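Local atomic coordinates of EIAV protease (Equine infectious anemia virus, PDB entry 1FMB), a protein that probably cleaves the viral polyprotein as a homodimeric retroviral aspartyl protease, seen here with a peptide-like inhibitor bound. Residues S31-T35 and A36-R40. The protein carries 1 engineered substitution. Sequence-based numbering, arbitrary orientation.
Sequences SVLTT and AHYNR
Over one face of the H37 imidazole sits the hydroxyl of T34, OG1 3.4 Å above the ring plane and shifted toward the rim. CD2 of L33 and the carbonyl oxygen of T35 lie out at the rim of the Y38 ring, close to the level of the ring, which also makes an edge-to-face pair with F63. This is the N-cap of helix 35-40, where strand 32-34 of the retroviral aspartyl protease fold turns through about 80° into the helix. T34 is the cap residue: with chi1 at 68°, OG1 stands between its own backbone N and carbonyl carbon, from where it accepts the N-H of H37 in a fairly straight bond, 3.2 Å from N to OG1. The same residue's O takes the Y38 N-H, 3.1 Å from N to O, as the first turn winds up. ND1 of the imidazole is hydrogen-bonded to OG1 of T88, which is also bonded to the backbone N of T34. L33 divides its two methyls between the helix residues: CD1 lies 3.9 Å from CB of H37, while CD2 packs against CB of Y38. The side chains of T35 and N39 lie alongside each other and point the same way, and the T35 hydroxyl is hydrogen-bonded to OD1 of D84. Their backbones join at N39 N to T35 O, 3.0 Å long, the donor tilted 26° from the carbonyl plane.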
loop_
_atom_site.group_PDB
_atom_site.type_symbol
_atom_site.label_atom_id
_atom_site.label_comp_id
_atom_site.label_asym_id
_atom_site.label_seq_id
_atom_site.Cartn_x
_atom_site.Cartn_y
_atom_site.Cartn_z
ATOM N N SER A 31 0.986 -9.457 5.001
ATOM C CA SER A 31 1.646 -8.645 6.067
ATOM C C SER A 31 3.127 -9.025 6.223
ATOM O O SER A 31 3.453 -10.206 6.153
ATOM C CB SER A 31 0.877 -8.983 7.302
ATOM O OG SER A 31 -0.461 -8.486 7.262
ATOM N N VAL A 32 3.964 -8.045 6.516
ATOM C CA VAL A 32 5.399 -8.267 6.629
ATOM C C VAL A 32 5.996 -7.530 7.820
ATOM O O VAL A 32 5.814 -6.350 8.068
ATOM C CB VAL A 32 6.059 -7.653 5.359
ATOM C CG1 VAL A 32 7.560 -8.049 5.318
ATOM C CG2 VAL A 32 5.405 -8.266 4.110
ATOM N N LEU A 33 6.741 -8.281 8.596
ATOM C CA LEU A 33 7.454 -7.692 9.758
ATOM C C LEU A 33 8.873 -7.414 9.229
ATOM O O LEU A 33 9.509 -8.245 8.530
ATOM C CB LEU A 33 7.420 -8.895 10.673
ATOM C CG LEU A 33 7.793 -8.914 12.130
ATOM C CD1 LEU A 33 6.962 -7.840 12.848
ATOM C CD2 LEU A 33 7.538 -10.330 12.639
ATOM N N THR A 34 9.363 -6.249 9.661
ATOM C CA THR A 34 10.764 -5.930 9.297
ATOM C C THR A 34 11.649 -6.845 10.143
ATOM O O THR A 34 11.322 -7.338 11.229
ATOM C CB THR A 34 11.154 -4.477 9.540
ATOM O OG1 THR A 34 11.198 -4.165 10.971
ATOM C CG2 THR A 34 10.238 -3.421 8.974
ATOM N N THR A 35 12.836 -7.203 9.663
ATOM C CA THR A 35 13.743 -8.046 10.445
ATOM C C THR A 35 14.146 -7.413 11.801
ATOM O O THR A 35 14.323 -8.211 12.748
ATOM C CB THR A 35 15.029 -8.176 9.606
ATOM O OG1 THR A 35 14.672 -8.715 8.320
ATOM C CG2 THR A 35 16.031 -9.060 10.340
ATOM N N ALA A 36 14.293 -6.105 11.884
ATOM C CA ALA A 36 14.674 -5.353 13.078
ATOM C C ALA A 36 13.534 -5.567 14.084
ATOM O O ALA A 36 13.850 -5.840 15.239
ATOM C CB ALA A 36 14.829 -3.856 12.894
ATOM N N HIS A 37 12.260 -5.543 13.655
ATOM C CA HIS A 37 11.155 -5.804 14.573
ATOM C C HIS A 37 11.125 -7.258 15.040
ATOM O O HIS A 37 10.883 -7.492 16.230
ATOM C CB HIS A 37 9.805 -5.416 13.954
ATOM C CG HIS A 37 9.585 -3.943 14.022
ATOM N ND1 HIS A 37 8.513 -3.308 13.417
ATOM C CD2 HIS A 37 10.359 -2.940 14.515
ATOM C CE1 HIS A 37 8.556 -2.018 13.660
ATOM N NE2 HIS A 37 9.677 -1.747 14.326
ATOM N N TYR A 38 11.398 -8.241 14.179
ATOM C CA TYR A 38 11.410 -9.667 14.482
ATOM C C TYR A 38 12.457 -9.906 15.571
ATOM O O TYR A 38 12.231 -10.592 16.585
ATOM C CB TYR A 38 11.621 -10.450 13.181
ATOM C CG TYR A 38 11.924 -11.900 13.470
ATOM C CD1 TYR A 38 10.882 -12.795 13.637
ATOM C CD2 TYR A 38 13.254 -12.338 13.525
ATOM C CE1 TYR A 38 11.166 -14.113 13.962
ATOM C CE2 TYR A 38 13.524 -13.658 13.833
ATOM C CZ TYR A 38 12.485 -14.531 14.023
ATOM O OH TYR A 38 12.683 -15.857 14.335
ATOM N N ASN A 39 13.599 -9.243 15.459
ATOM C CA ASN A 39 14.684 -9.364 16.438
ATOM C C ASN A 39 14.386 -8.747 17.787
ATOM O O ASN A 39 15.045 -9.039 18.780
ATOM C CB ASN A 39 15.962 -8.704 15.922
ATOM C CG ASN A 39 16.528 -9.501 14.757
ATOM O OD1 ASN A 39 17.280 -8.937 13.956
ATOM N ND2 ASN A 39 16.251 -10.772 14.594
ATOM N N ARG A 40 13.404 -7.869 17.867
ATOM C CA ARG A 40 13.005 -7.205 19.093
ATOM C C ARG A 40 11.788 -7.860 19.740
ATOM O O ARG A 40 11.425 -7.430 20.835
ATOM C CB ARG A 40 12.532 -5.778 18.743
ATOM C CG ARG A 40 13.515 -4.634 18.865
ATOM C CD ARG A 40 12.986 -3.392 18.146
ATOM N NE ARG A 40 11.769 -2.815 18.701
ATOM C CZ ARG A 40 11.234 -1.663 18.312
ATOM N NH1 ARG A 40 11.792 -0.884 17.380
ATOM N NH2 ARG A 40 10.125 -1.197 18.862
#